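Local coordinates for hypothetical protein, similar to alpha-acetolactate decarboxylase (Staphylococcus aureus subsp. aureus, PDB 1XV2) that probably catalyses the zinc-dependent decarboxylation of alpha-acetolactate to acetoin, as other acetolactate decarboxylases do, at residues 113-118 / 175-180; 100-105 / 198-203; 15-20 / 73-78; 23-28 / 214-219. All coordinates share one frame; numbering follows the deposited sequence.

Contact 1 carries the zinc ion, bound by His-176 and His-178 of 175-180. Contact 2 touches it directly. Its strand 198-203 is the neighbour of 113-118 in one antiparallel sheet, and Ile-102 of contact 2 also packs on Val-115, Ile-117 and Phe-175 of contact 1. Their centres lie about 10 Å apart. Contacts 3 and 4 form a second pair, also with centres about 10 Å apart, where 73-74 pairs with 26-27; both touch the second subunit. The side chain of Tyr-76 in contact 3 comes to about 7 Å from the zinc. Contacts 2 and 4 lie on opposite sides of the chain's centre, with centres about 34 Å apart.

Contact 1: 113-118 / 175-180; sequences SAVKIY and FHIHFA. With ZN (zinc ion), chain E.
Across the interior of the large, curled antiparallel sheet, the zinc-bearing strand 175-180 meets strand 113-118 through side chains, although the two are not neighbours in it. Val-115 and Ile-177 meet here through their methyl groups, with Val-115 CG2 4.1 Å from Ile-177 CG2. The CA atoms of these two residues are 8.4 Å apart, so the strands face each other through side chains and share no hydrogen bond. The other branch of Val-115, CG1, reaches Phe-175 CE1 at 4.3 Å, obliquely to the ring. With CG1 of Val-115 anti to the carbonyl carbon (chi1 -58°), its two methyls divide between two partners. Phe-99 stacks on Phe-175, and Ile-102 of helix 95-105 touches both Val-115 and Phe-175.

Alternate residues of 175-180 turn the other way and bind zinc. His-176 NE2 is 2.3 Å from the zinc ion, and His-178 NE2 is 2.2 Å from it. His-189 completes the protein ligands from the adjacent strand 187-195. Three waters also bind the metal, the nearest of them, water 1, at 2.4 Å. His-178 ND1 is hydrogen-bonded to Val-49 O, a second-shell bond that, with the zinc on NE2, probably holds the ring in its rotation. The strand thus has an apolar face in the core and a metal-binding face, the His-X-His pattern of a three-histidine zinc site with waters in the remaining positions.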
loop_
_atom_site.group_PDB
_atom_site.type_symbol
_atom_site.label_atom_id
_atom_site.label_comp_id
_atom_site.label_asym_id
_atom_site.label_seq_id
_atom_site.Cartn_x
_atom_site.Cartn_y
_atom_site.Cartn_z
ATOM N N SER A 113 3.334 -3.527 11.589
ATOM C CA SER A 113 3.325 -3.481 13.048
ATOM C C SER A 113 4.156 -2.302 13.527
ATOM O O SER A 113 5.014 -1.796 12.804
ATOM C CB SER A 113 3.884 -4.779 13.641
ATOM O OG SER A 113 5.217 -5.003 13.213
ATOM N N ALA A 114 3.891 -1.860 14.747
ATOM C CA ALA A 114 4.620 -0.748 15.326
ATOM C C ALA A 114 5.361 -1.248 16.556
ATOM O O ALA A 114 4.895 -2.156 17.240
ATOM C CB ALA A 114 3.655 0.365 15.713
ATOM N N VAL A 115 6.515 -0.654 16.835
ATOM C CA VAL A 115 7.293 -1.051 17.994
ATOM C C VAL A 115 7.784 0.143 18.784
ATOM O O VAL A 115 7.981 1.236 18.248
ATOM C CB VAL A 115 8.532 -1.887 17.603
ATOM C CG1 VAL A 115 8.103 -3.124 16.840
ATOM C CG2 VAL A 115 9.487 -1.047 16.774
ATOM N N LYS A 116 7.976 -0.086 20.073
ATOM C CA LYS A 116 8.475 0.935 20.969
ATOM C C LYS A 116 9.414 0.201 21.908
ATOM O O LYS A 116 9.016 -0.757 22.571
ATOM C CB LYS A 116 7.332 1.585 21.751
ATOM C CG LYS A 116 7.784 2.778 22.576
ATOM C CD LYS A 116 6.621 3.501 23.235
ATOM C CE LYS A 116 7.112 4.740 23.970
ATOM N NZ LYS A 116 6.002 5.522 24.584
ATOM N N ILE A 117 10.667 0.635 21.932
ATOM C CA ILE A 117 11.688 0.028 22.774
ATOM C C ILE A 117 12.248 1.133 23.655
ATOM O O ILE A 117 12.938 2.024 23.165
ATOM C CB ILE A 117 12.820 -0.565 21.910
ATOM C CG1 ILE A 117 12.233 -1.570 20.916
ATOM C CG2 ILE A 117 13.870 -1.219 22.801
ATOM C CD1 ILE A 117 13.189 -1.997 19.822
ATOM N N TYR A 118 11.940 1.082 24.949
ATOM C CA TYR A 118 12.398 2.112 25.878
ATOM C C TYR A 118 13.220 1.573 27.041
ATOM O O TYR A 118 12.870 0.561 27.643
ATOM C CB TYR A 118 11.206 2.888 26.446
ATOM C CG TYR A 118 11.638 3.911 27.467
ATOM C CD1 TYR A 118 12.242 5.105 27.070
ATOM C CD2 TYR A 118 11.544 3.639 28.834
ATOM C CE1 TYR A 118 12.753 6.000 28.006
ATOM C CE2 TYR A 118 12.054 4.526 29.779
ATOM C CZ TYR A 118 12.659 5.702 29.359
ATOM O OH TYR A 118 13.202 6.563 30.288
ATOM N N PHE A 175 12.175 -3.644 9.408
ATOM C CA PHE A 175 12.097 -2.618 10.443
ATOM C C PHE A 175 12.657 -1.260 10.030
ATOM O O PHE A 175 13.681 -1.168 9.349
ATOM C CB PHE A 175 12.834 -3.082 11.707
ATOM C CG PHE A 175 12.174 -4.235 12.408
ATOM C CD1 PHE A 175 11.003 -4.045 13.136
ATOM C CD2 PHE A 175 12.718 -5.512 12.335
ATOM C CE1 PHE A 175 10.378 -5.114 13.783
ATOM C CE2 PHE A 175 12.100 -6.588 12.977
ATOM C CZ PHE A 175 10.927 -6.385 13.702
ATOM N N HIS A 176 11.967 -0.207 10.446
ATOM C CA HIS A 176 12.400 1.157 10.181
ATOM C C HIS A 176 12.183 1.845 11.517
ATOM O O HIS A 176 11.045 2.041 11.948
ATOM C CB HIS A 176 11.555 1.805 9.080
ATOM C CG HIS A 176 12.015 3.179 8.702
ATOM N ND1 HIS A 176 11.466 3.888 7.656
ATOM C CD2 HIS A 176 12.961 3.983 9.245
ATOM C CE1 HIS A 176 12.052 5.069 7.571
ATOM N NE2 HIS A 176 12.962 5.151 8.524
ATOM N N ILE A 177 13.282 2.194 12.179
ATOM C CA ILE A 177 13.212 2.795 13.501
ATOM C C ILE A 177 14.090 4.017 13.714
ATOM O O ILE A 177 15.190 4.117 13.166
ATOM C CB ILE A 177 13.606 1.763 14.574
ATOM C CG1 ILE A 177 14.922 1.088 14.172
ATOM C CG2 ILE A 177 12.508 0.721 14.736
ATOM C CD1 ILE A 177 15.508 0.181 15.237
ATOM N N HIS A 178 13.592 4.933 14.535
ATOM C CA HIS A 178 14.314 6.151 14.883
ATOM C C HIS A 178 14.481 6.147 16.395
ATOM O O HIS A 178 13.741 5.462 17.101
ATOM C CB HIS A 178 13.533 7.399 14.461
ATOM C CG HIS A 178 13.559 7.664 12.987
ATOM N ND1 HIS A 178 12.989 8.786 12.424
ATOM C CD2 HIS A 178 14.089 6.957 11.961
ATOM C CE1 HIS A 178 13.167 8.759 11.115
ATOM N NE2 HIS A 178 13.832 7.661 10.809
ATOM N N PHE A 179 15.444 6.920 16.886
ATOM C CA PHE A 179 15.717 6.995 18.315
ATOM C C PHE A 179 15.731 8.434 18.823
ATOM O O PHE A 179 16.061 9.363 18.089
ATOM C CB PHE A 179 17.076 6.346 18.609
ATOM C CG PHE A 179 17.498 6.435 20.051
ATOM C CD1 PHE A 179 16.968 5.566 21.001
ATOM C CD2 PHE A 179 18.429 7.388 20.458
ATOM C CE1 PHE A 179 17.362 5.642 22.341
ATOM C CE2 PHE A 179 18.830 7.474 21.792
ATOM C CZ PHE A 179 18.293 6.596 22.736
ATOM N N ALA A 180 15.364 8.598 20.090
ATOM C CA ALA A 180 15.370 9.894 20.758
ATOM C C ALA A 180 15.719 9.619 22.215
ATOM O O ALA A 180 15.029 8.853 22.891
ATOM C CB ALA A 180 13.999 10.576 20.657
HETATM ZN ZN ZN E . 14.361 6.916 8.748
HETATM O O HOH W 1 15.662 8.717 7.767
HETATM O O HOH W 2 14.589 6.938 6.252
HETATM O O HOH W 3 13.238 8.591 7.308
#

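Contact 2: 100-105 / 198-203; sequences AQIKNE and VVVEIQ
Apolar packing carries most of this helix-on-strand contact. Ile-102 of the helix meets Val-200 and Ile-202, alternate residues on one face of strand 198-203. The short segment axes approach to 9.9 Å, with 42° between their N-to-C directions. Ile-102 uses two branches. Its CG1 lies 4.1 Å from Val-200 CG1, and its CG2 lies 3.8 Å from Ile-202 CD1. The CG2 methyl of Ile-102 stands anti to the backbone N, while CG1 stands anti to the carbonyl carbon (chi1 -61°). The two branches therefore spread along the strand. Ile-202 CD1 reaches across to the helix. It also touches the aliphatic part of Glu-105, at 3.8 Å from Glu-105 CB. Ile-102 also packs on Val-115 and Ile-117 of the adjacent strand 113-118 and on Phe-175 of strand 174-181.

Polar groups stay at the margin. Glu-105 is bent at chi2 (-52°), which turns its carboxylate away from the strand. Its OE1 forms a salt bridge with Lys-86 NZ. Lys-103 points away from the strand and pairs with Glu-109.

Backbone bonds hold each side separately. Glu-105 N donates to Gln-101 O at 2.9 Å within the helix. The strand pairs with 113-118 on one side and with 86-94 on the other. No hydrogen bond joins the helix to the strand. The chemistry implies that branched apolar side chains make the join, with the charge of Glu-105 kept outside the greasy interface and balanced by a lysine.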
loop_
_atom_site.group_PDB
_atom_site.type_symbol
_atom_site.label_atom_id
_atom_site.label_comp_id
_atom_site.label_asym_id
_atom_site.label_seq_id
_atom_site.Cartn_x
_atom_site.Cartn_y
_atom_site.Cartn_z
ATOM N N ALA A 100 14.812 -10.332 16.214
ATOM C CA ALA A 100 14.356 -11.721 16.169
ATOM C C ALA A 100 13.278 -11.951 17.222
ATOM O O ALA A 100 12.353 -12.732 17.009
ATOM C CB ALA A 100 15.533 -12.672 16.398
ATOM N N GLN A 101 13.402 -11.271 18.359
ATOM C CA GLN A 101 12.417 -11.399 19.429
ATOM C C GLN A 101 11.101 -10.765 18.983
ATOM O O GLN A 101 10.028 -11.351 19.143
ATOM C CB GLN A 101 12.915 -10.712 20.709
ATOM C CG GLN A 101 14.138 -11.373 21.331
ATOM C CD GLN A 101 13.893 -12.833 21.684
ATOM O OE1 GLN A 101 13.003 -13.148 22.473
ATOM N NE2 GLN A 101 14.681 -13.728 21.099
ATOM N N ILE A 102 11.193 -9.565 18.421
ATOM C CA ILE A 102 10.011 -8.863 17.946
ATOM C C ILE A 102 9.339 -9.693 16.855
ATOM O O ILE A 102 8.114 -9.786 16.801
ATOM C CB ILE A 102 10.386 -7.459 17.410
ATOM C CG1 ILE A 102 11.011 -6.637 18.544
ATOM C CG2 ILE A 102 9.150 -6.750 16.873
ATOM C CD1 ILE A 102 11.574 -5.299 18.123
ATOM N N LYS A 103 10.144 -10.313 16.001
ATOM C CA LYS A 103 9.614 -11.147 14.926
ATOM C C LYS A 103 8.856 -12.337 15.509
ATOM O O LYS A 103 7.931 -12.864 14.889
ATOM C CB LYS A 103 10.755 -11.644 14.035
ATOM C CG LYS A 103 11.426 -10.551 13.216
ATOM C CD LYS A 103 10.605 -10.178 11.991
ATOM C CE LYS A 103 10.563 -11.338 11.003
ATOM N NZ LYS A 103 9.872 -10.994 9.733
ATOM N N ASN A 104 9.249 -12.751 16.711
ATOM C CA ASN A 104 8.606 -13.874 17.390
ATOM C C ASN A 104 7.314 -13.465 18.086
ATOM O O ASN A 104 6.343 -14.221 18.100
ATOM C CB ASN A 104 9.553 -14.473 18.438
ATOM C CG ASN A 104 10.723 -15.216 17.819
ATOM O OD1 ASN A 104 11.703 -15.524 18.502
ATOM N ND2 ASN A 104 10.622 -15.521 16.529
ATOM N N GLU A 105 7.311 -12.268 18.667
ATOM C CA GLU A 105 6.151 -11.775 19.399
ATOM C C GLU A 105 5.070 -11.081 18.573
ATOM O O GLU A 105 3.919 -11.014 19.002
ATOM C CB GLU A 105 6.612 -10.851 20.530
ATOM C CG GLU A 105 7.542 -11.531 21.524
ATOM C CD GLU A 105 6.967 -12.838 22.056
ATOM O OE1 GLU A 105 5.846 -12.818 22.607
ATOM O OE2 GLU A 105 7.637 -13.885 21.923
ATOM N N VAL A 198 15.663 -2.915 28.595
ATOM C CA VAL A 198 14.556 -2.193 27.980
ATOM C C VAL A 198 13.240 -2.949 28.045
ATOM O O VAL A 198 13.187 -4.108 28.454
ATOM C CB VAL A 198 14.829 -1.914 26.489
ATOM C CG1 VAL A 198 16.081 -1.068 26.329
ATOM C CG2 VAL A 198 14.969 -3.232 25.741
ATOM N N VAL A 199 12.177 -2.264 27.636
ATOM C CA VAL A 199 10.842 -2.844 27.582
ATOM C C VAL A 199 10.402 -2.684 26.129
ATOM O O VAL A 199 10.578 -1.617 25.541
ATOM C CB VAL A 199 9.846 -2.086 28.492
ATOM C CG1 VAL A 199 8.434 -2.625 28.283
ATOM C CG2 VAL A 199 10.259 -2.232 29.947
ATOM N N VAL A 200 9.854 -3.743 25.549
ATOM C CA VAL A 200 9.403 -3.699 24.168
ATOM C C VAL A 200 7.883 -3.750 24.072
ATOM O O VAL A 200 7.241 -4.629 24.653
ATOM C CB VAL A 200 9.973 -4.880 23.345
ATOM C CG1 VAL A 200 9.493 -4.791 21.904
ATOM C CG2 VAL A 200 11.500 -4.876 23.403
ATOM N N GLU A 201 7.318 -2.801 23.333
ATOM C CA GLU A 201 5.876 -2.741 23.120
ATOM C C GLU A 201 5.601 -2.908 21.631
ATOM O O GLU A 201 6.250 -2.276 20.793
ATOM C CB GLU A 201 5.315 -1.403 23.604
ATOM C CG GLU A 201 5.309 -1.249 25.111
ATOM C CD GLU A 201 4.938 0.152 25.546
ATOM O OE1 GLU A 201 5.743 1.080 25.315
ATOM O OE2 GLU A 201 3.841 0.329 26.112
ATOM N N ILE A 202 4.644 -3.767 21.303
ATOM C CA ILE A 202 4.293 -4.017 19.912
ATOM C C ILE A 202 2.809 -3.778 19.666
ATOM O O ILE A 202 1.981 -3.941 20.568
ATOM C CB ILE A 202 4.605 -5.475 19.508
ATOM C CG1 ILE A 202 6.072 -5.796 19.779
ATOM C CG2 ILE A 202 4.308 -5.681 18.030
ATOM C CD1 ILE A 202 6.451 -7.229 19.444
ATOM N N GLN A 203 2.484 -3.383 18.440
ATOM C CA GLN A 203 1.103 -3.158 18.037
ATOM C C GLN A 203 0.950 -3.694 16.619
ATOM O O GLN A 203 1.682 -3.289 15.715
ATOM C CB GLN A 203 0.754 -1.671 18.066
ATOM C CG GLN A 203 -0.696 -1.395 17.682
ATOM C CD GLN A 203 -1.036 0.082 17.646
ATOM O OE1 GLN A 203 -2.197 0.454 17.477
ATOM N NE2 GLN A 203 -0.026 0.932 17.798
#

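Contact 3: 15-20 / 73-78; sequences GTLMAG and KVPYAS
Helix 14-18 brings Leu-17 up to the bend at Pro-75 and Tyr-76, where the chain passes between strand 73-74 and strand 77-80. The CA atoms of Leu-17 and Tyr-76 are 6.8 Å apart. Beyond the helix, Gly-20 takes a positive phi (114°) and closes a Schellman motif. Its N bonds to Leu-17 O at 2.9 Å. Opposite, Pro-75 breaks the extended run of the second segment, and no hydrogen bond joins the two.

The contact is made by the two methyls of Leu-17. CD1 sits against the proline ring, 3.5 Å from Pro-75 CG and 3.7 Å from Pro-75 CB. The CD1 to CG pair is closer than two carbons normally pack. CD1 also lies 3.9 Å from Tyr-76 CB. The other methyl, CD2, approaches the Tyr-76 ring obliquely, at 4.0 Å from Tyr-76 CD2. Leucine and tyrosine side chains cross at about a right angle. The CG of Leu-17 is placed opposite its backbone N (chi1 -171°), and this sends the fork of methyls toward the bend. Tyr-76 OH makes a weak hydrogen bond to Gln-10 OE1.

Around this packing, Leu-22 and Leu-139 also touch Leu-17, while Pro-75 rests on Thr-41 of strand 37-42. Selenomethionine Met-18 turns to helix 229-236, and Thr-16 packs on Leu-166 of the second subunit. Helix 14-18 thus lies between the strand bend, the C-terminal helix and the dimer partner.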
loop_
_atom_site.group_PDB
_atom_site.type_symbol
_atom_site.label_atom_id
_atom_site.label_comp_id
_atom_site.label_asym_id
_atom_site.label_seq_id
_atom_site.Cartn_x
_atom_site.Cartn_y
_atom_site.Cartn_z
ATOM N N GLY A 15 9.615 4.641 -1.462
ATOM C CA GLY A 15 10.103 4.524 -2.824
ATOM C C GLY A 15 10.090 5.829 -3.602
ATOM O O GLY A 15 11.014 6.105 -4.362
ATOM N N THR A 16 9.041 6.627 -3.426
ATOM C CA THR A 16 8.922 7.904 -4.118
ATOM C C THR A 16 9.881 8.927 -3.507
ATOM O O THR A 16 10.386 9.809 -4.203
ATOM C CB THR A 16 7.470 8.444 -4.053
ATOM O OG1 THR A 16 6.602 7.568 -4.787
ATOM C CG2 THR A 16 7.387 9.842 -4.647
ATOM N N LEU A 17 10.125 8.816 -2.205
ATOM C CA LEU A 17 11.057 9.724 -1.548
ATOM C C LEU A 17 12.433 9.410 -2.136
ATOM O O LEU A 17 13.151 10.309 -2.570
ATOM C CB LEU A 17 11.075 9.489 -0.031
ATOM C CG LEU A 17 11.846 10.521 0.803
ATOM C CD1 LEU A 17 11.014 11.791 0.920
ATOM C CD2 LEU A 17 12.151 9.962 2.193
HETATM N N MSE A 18 12.781 8.123 -2.161
HETATM C CA MSE A 18 14.065 7.668 -2.699
HETATM C C MSE A 18 14.256 8.137 -4.138
HETATM O O MSE A 18 15.380 8.370 -4.583
HETATM C CB MSE A 18 14.149 6.137 -2.669
HETATM C CG MSE A 18 14.194 5.510 -1.287
HETATM SE SE MSE A 18 15.808 5.912 -0.296
HETATM C CE MSE A 18 17.049 4.808 -1.258
ATOM N N ALA A 19 13.146 8.270 -4.859
ATOM C CA ALA A 19 13.173 8.696 -6.252
ATOM C C ALA A 19 13.571 10.159 -6.430
ATOM O O ALA A 19 13.866 10.589 -7.544
ATOM C CB ALA A 19 11.814 8.449 -6.894
ATOM N N GLY A 20 13.565 10.929 -5.344
ATOM C CA GLY A 20 13.955 12.323 -5.454
ATOM C C GLY A 20 12.880 13.361 -5.197
ATOM O O GLY A 20 13.142 14.558 -5.319
ATOM N N LYS A 73 6.924 21.214 7.050
ATOM C CA LYS A 73 6.359 20.263 6.097
ATOM C C LYS A 73 7.195 18.985 5.993
ATOM O O LYS A 73 8.401 19.002 6.231
ATOM C CB LYS A 73 6.230 20.922 4.718
ATOM C CG LYS A 73 5.160 22.007 4.659
ATOM C CD LYS A 73 5.016 22.605 3.265
ATOM C CE LYS A 73 6.249 23.406 2.863
ATOM N NZ LYS A 73 6.076 24.089 1.542
ATOM N N VAL A 74 6.541 17.882 5.641
ATOM C CA VAL A 74 7.212 16.590 5.500
ATOM C C VAL A 74 6.864 15.944 4.159
ATOM O O VAL A 74 5.737 16.048 3.684
ATOM C CB VAL A 74 6.803 15.621 6.637
ATOM C CG1 VAL A 74 7.125 16.242 7.985
ATOM C CG2 VAL A 74 5.323 15.299 6.547
ATOM N N PRO A 75 7.840 15.276 3.526
ATOM C CA PRO A 75 7.632 14.610 2.237
ATOM C C PRO A 75 7.255 13.139 2.405
ATOM O O PRO A 75 6.706 12.522 1.491
ATOM C CB PRO A 75 8.980 14.778 1.559
ATOM C CG PRO A 75 9.917 14.570 2.704
ATOM C CD PRO A 75 9.280 15.373 3.831
ATOM N N TYR A 76 7.561 12.591 3.581
ATOM C CA TYR A 76 7.276 11.195 3.905
ATOM C C TYR A 76 7.196 10.990 5.413
ATOM O O TYR A 76 8.110 11.355 6.146
ATOM C CB TYR A 76 8.360 10.280 3.326
ATOM C CG TYR A 76 8.159 8.814 3.658
ATOM C CD1 TYR A 76 6.915 8.208 3.493
ATOM C CD2 TYR A 76 9.214 8.033 4.125
ATOM C CE1 TYR A 76 6.723 6.861 3.785
ATOM C CE2 TYR A 76 9.036 6.680 4.418
ATOM C CZ TYR A 76 7.787 6.103 4.247
ATOM O OH TYR A 76 7.595 4.769 4.537
ATOM N N ALA A 77 6.104 10.391 5.872
ATOM C CA ALA A 77 5.909 10.159 7.298
ATOM C C ALA A 77 5.025 8.949 7.582
ATOM O O ALA A 77 4.129 8.629 6.808
ATOM C CB ALA A 77 5.290 11.397 7.937
ATOM N N SER A 78 5.294 8.285 8.704
ATOM C CA SER A 78 4.519 7.131 9.144
ATOM C C SER A 78 4.162 7.403 10.597
ATOM O O SER A 78 5.038 7.737 11.398
ATOM C CB SER A 78 5.353 5.851 9.048
ATOM O OG SER A 78 5.766 5.613 7.714
#

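Contact 4: 23-28 / 214-219; sequences EGTATI and VNNETF
The N-cap of helix 217-221 and a loop beside a classic beta bulge meet at this surface contact. Asn-216 is the capping residue. Its OD1 accepts from Phe-219 N at 2.8 Å, in the carbonyl plane. The amide NH2 end of the same side chain crosses to the other segment, where ND2 donates to Glu-23 OE1 at 3.1 Å. That bond is fairly straight (162° at the hydrogen). The glutamate oxygen is met from above its carboxylate plane, while that oxygen lies close to the plane of the donating amide. The Asn-216 amide is therefore held at both ends, which fixes its rotation.

Thr-25 packs on the same amide. Its CG2 methyl lies 3.5 Å from Asn-216 ND2, and the two side chains cross at about a right angle. Thr-25 OG1 instead bonds to His-11 NE2 and weakly to Val-74 O. Thr-25 and Ala-26 both face Val-74, and this forms the bulge.

Glu-23 extends beyond CG to the first turn of the helix. The position of its carboxylate near the helix N-terminus would probably favour the ionised form. Water 4 bridges the segments, donating to Glu-23 OE1 and accepting from Thr-218 N at 3.0 Å. The second carboxylate oxygen, Glu-23 OE2, takes a very short hydrogen bond of 2.5 Å from Thr-218 OG1.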
loop_
_atom_site.group_PDB
_atom_site.type_symbol
_atom_site.label_atom_id
_atom_site.label_comp_id
_atom_site.label_asym_id
_atom_site.label_seq_id
_atom_site.Cartn_x
_atom_site.Cartn_y
_atom_site.Cartn_z
ATOM N N GLU A 23 9.946 17.359 -1.771
ATOM C CA GLU A 23 9.131 18.509 -1.384
ATOM C C GLU A 23 8.236 18.195 -0.184
ATOM O O GLU A 23 7.658 17.114 -0.098
ATOM C CB GLU A 23 8.258 18.970 -2.557
ATOM C CG GLU A 23 8.975 19.857 -3.562
ATOM C CD GLU A 23 8.057 20.349 -4.672
ATOM O OE1 GLU A 23 6.907 20.734 -4.374
ATOM O OE2 GLU A 23 8.493 20.364 -5.840
ATOM N N GLY A 24 8.131 19.138 0.748
ATOM C CA GLY A 24 7.274 18.932 1.903
ATOM C C GLY A 24 5.846 19.007 1.403
ATOM O O GLY A 24 5.467 19.992 0.773
ATOM N N THR A 25 5.047 17.979 1.669
ATOM C CA THR A 25 3.671 17.966 1.183
ATOM C C THR A 25 2.614 17.840 2.268
ATOM O O THR A 25 1.416 17.884 1.987
ATOM C CB THR A 25 3.477 16.830 0.177
ATOM O OG1 THR A 25 3.859 15.590 0.788
ATOM C CG2 THR A 25 4.333 17.067 -1.053
ATOM N N ALA A 26 3.060 17.664 3.506
ATOM C CA ALA A 26 2.154 17.556 4.641
ATOM C C ALA A 26 2.792 18.279 5.822
ATOM O O ALA A 26 4.015 18.394 5.913
ATOM C CB ALA A 26 1.897 16.093 4.983
ATOM N N THR A 27 1.951 18.763 6.724
ATOM C CA THR A 27 2.408 19.498 7.892
ATOM C C THR A 27 2.575 18.589 9.112
ATOM O O THR A 27 1.878 17.583 9.240
ATOM C CB THR A 27 1.392 20.625 8.203
ATOM O OG1 THR A 27 1.937 21.885 7.794
ATOM C CG2 THR A 27 1.035 20.656 9.666
ATOM N N ILE A 28 3.500 18.941 10.002
ATOM C CA ILE A 28 3.714 18.156 11.217
ATOM C C ILE A 28 2.399 18.055 11.985
ATOM O O ILE A 28 2.009 16.976 12.433
ATOM C CB ILE A 28 4.773 18.807 12.138
ATOM C CG1 ILE A 28 6.174 18.575 11.574
ATOM C CG2 ILE A 28 4.660 18.235 13.552
ATOM C CD1 ILE A 28 6.609 17.113 11.581
ATOM N N VAL A 214 -2.185 14.831 -3.368
ATOM C CA VAL A 214 -2.881 15.146 -4.611
ATOM C C VAL A 214 -2.852 16.625 -4.996
ATOM O O VAL A 214 -3.148 16.975 -6.139
ATOM C CB VAL A 214 -4.348 14.677 -4.548
ATOM C CG1 VAL A 214 -4.395 13.169 -4.368
ATOM C CG2 VAL A 214 -5.070 15.366 -3.402
ATOM N N ASN A 215 -2.490 17.486 -4.051
ATOM C CA ASN A 215 -2.433 18.922 -4.306
ATOM C C ASN A 215 -1.047 19.411 -4.682
ATOM O O ASN A 215 -0.870 20.585 -5.010
ATOM C CB ASN A 215 -2.906 19.691 -3.081
ATOM C CG ASN A 215 -4.334 19.385 -2.737
ATOM O OD1 ASN A 215 -5.228 19.534 -3.572
ATOM N ND2 ASN A 215 -4.566 18.952 -1.505
ATOM N N ASN A 216 -0.068 18.515 -4.624
ATOM C CA ASN A 216 1.304 18.866 -4.955
ATOM C C ASN A 216 1.553 18.643 -6.440
ATOM O O ASN A 216 1.513 17.515 -6.928
ATOM C CB ASN A 216 2.279 18.038 -4.109
ATOM C CG ASN A 216 3.727 18.371 -4.394
ATOM O OD1 ASN A 216 4.360 17.754 -5.247
ATOM N ND2 ASN A 216 4.259 19.366 -3.683
ATOM N N GLU A 217 1.817 19.734 -7.151
ATOM C CA GLU A 217 2.050 19.685 -8.585
ATOM C C GLU A 217 3.249 18.847 -9.020
ATOM O O GLU A 217 3.198 18.181 -10.053
ATOM C CB GLU A 217 2.196 21.107 -9.131
ATOM C CG GLU A 217 2.375 21.176 -10.636
ATOM C CD GLU A 217 2.301 22.596 -11.162
ATOM O OE1 GLU A 217 1.233 23.230 -11.011
ATOM O OE2 GLU A 217 3.309 23.078 -11.722
ATOM N N THR A 218 4.331 18.882 -8.249
ATOM C CA THR A 218 5.514 18.114 -8.616
ATOM C C THR A 218 5.225 16.614 -8.588
ATOM O O THR A 218 5.607 15.884 -9.503
ATOM C CB THR A 218 6.696 18.432 -7.682
ATOM O OG1 THR A 218 6.986 19.835 -7.746
ATOM C CG2 THR A 218 7.927 17.654 -8.108
ATOM N N PHE A 219 4.546 16.159 -7.541
ATOM C CA PHE A 219 4.195 14.750 -7.426
ATOM C C PHE A 219 3.233 14.362 -8.556
ATOM O O PHE A 219 3.467 13.400 -9.284
ATOM C CB PHE A 219 3.537 14.476 -6.074
ATOM C CG PHE A 219 3.057 13.057 -5.914
ATOM C CD1 PHE A 219 3.967 12.005 -5.822
ATOM C CD2 PHE A 219 1.696 12.769 -5.905
ATOM C CE1 PHE A 219 3.528 10.686 -5.729
ATOM C CE2 PHE A 219 1.244 11.448 -5.811
ATOM C CZ PHE A 219 2.159 10.408 -5.725
HETATM O O HOH W 4 4.939 21.195 -6.491
#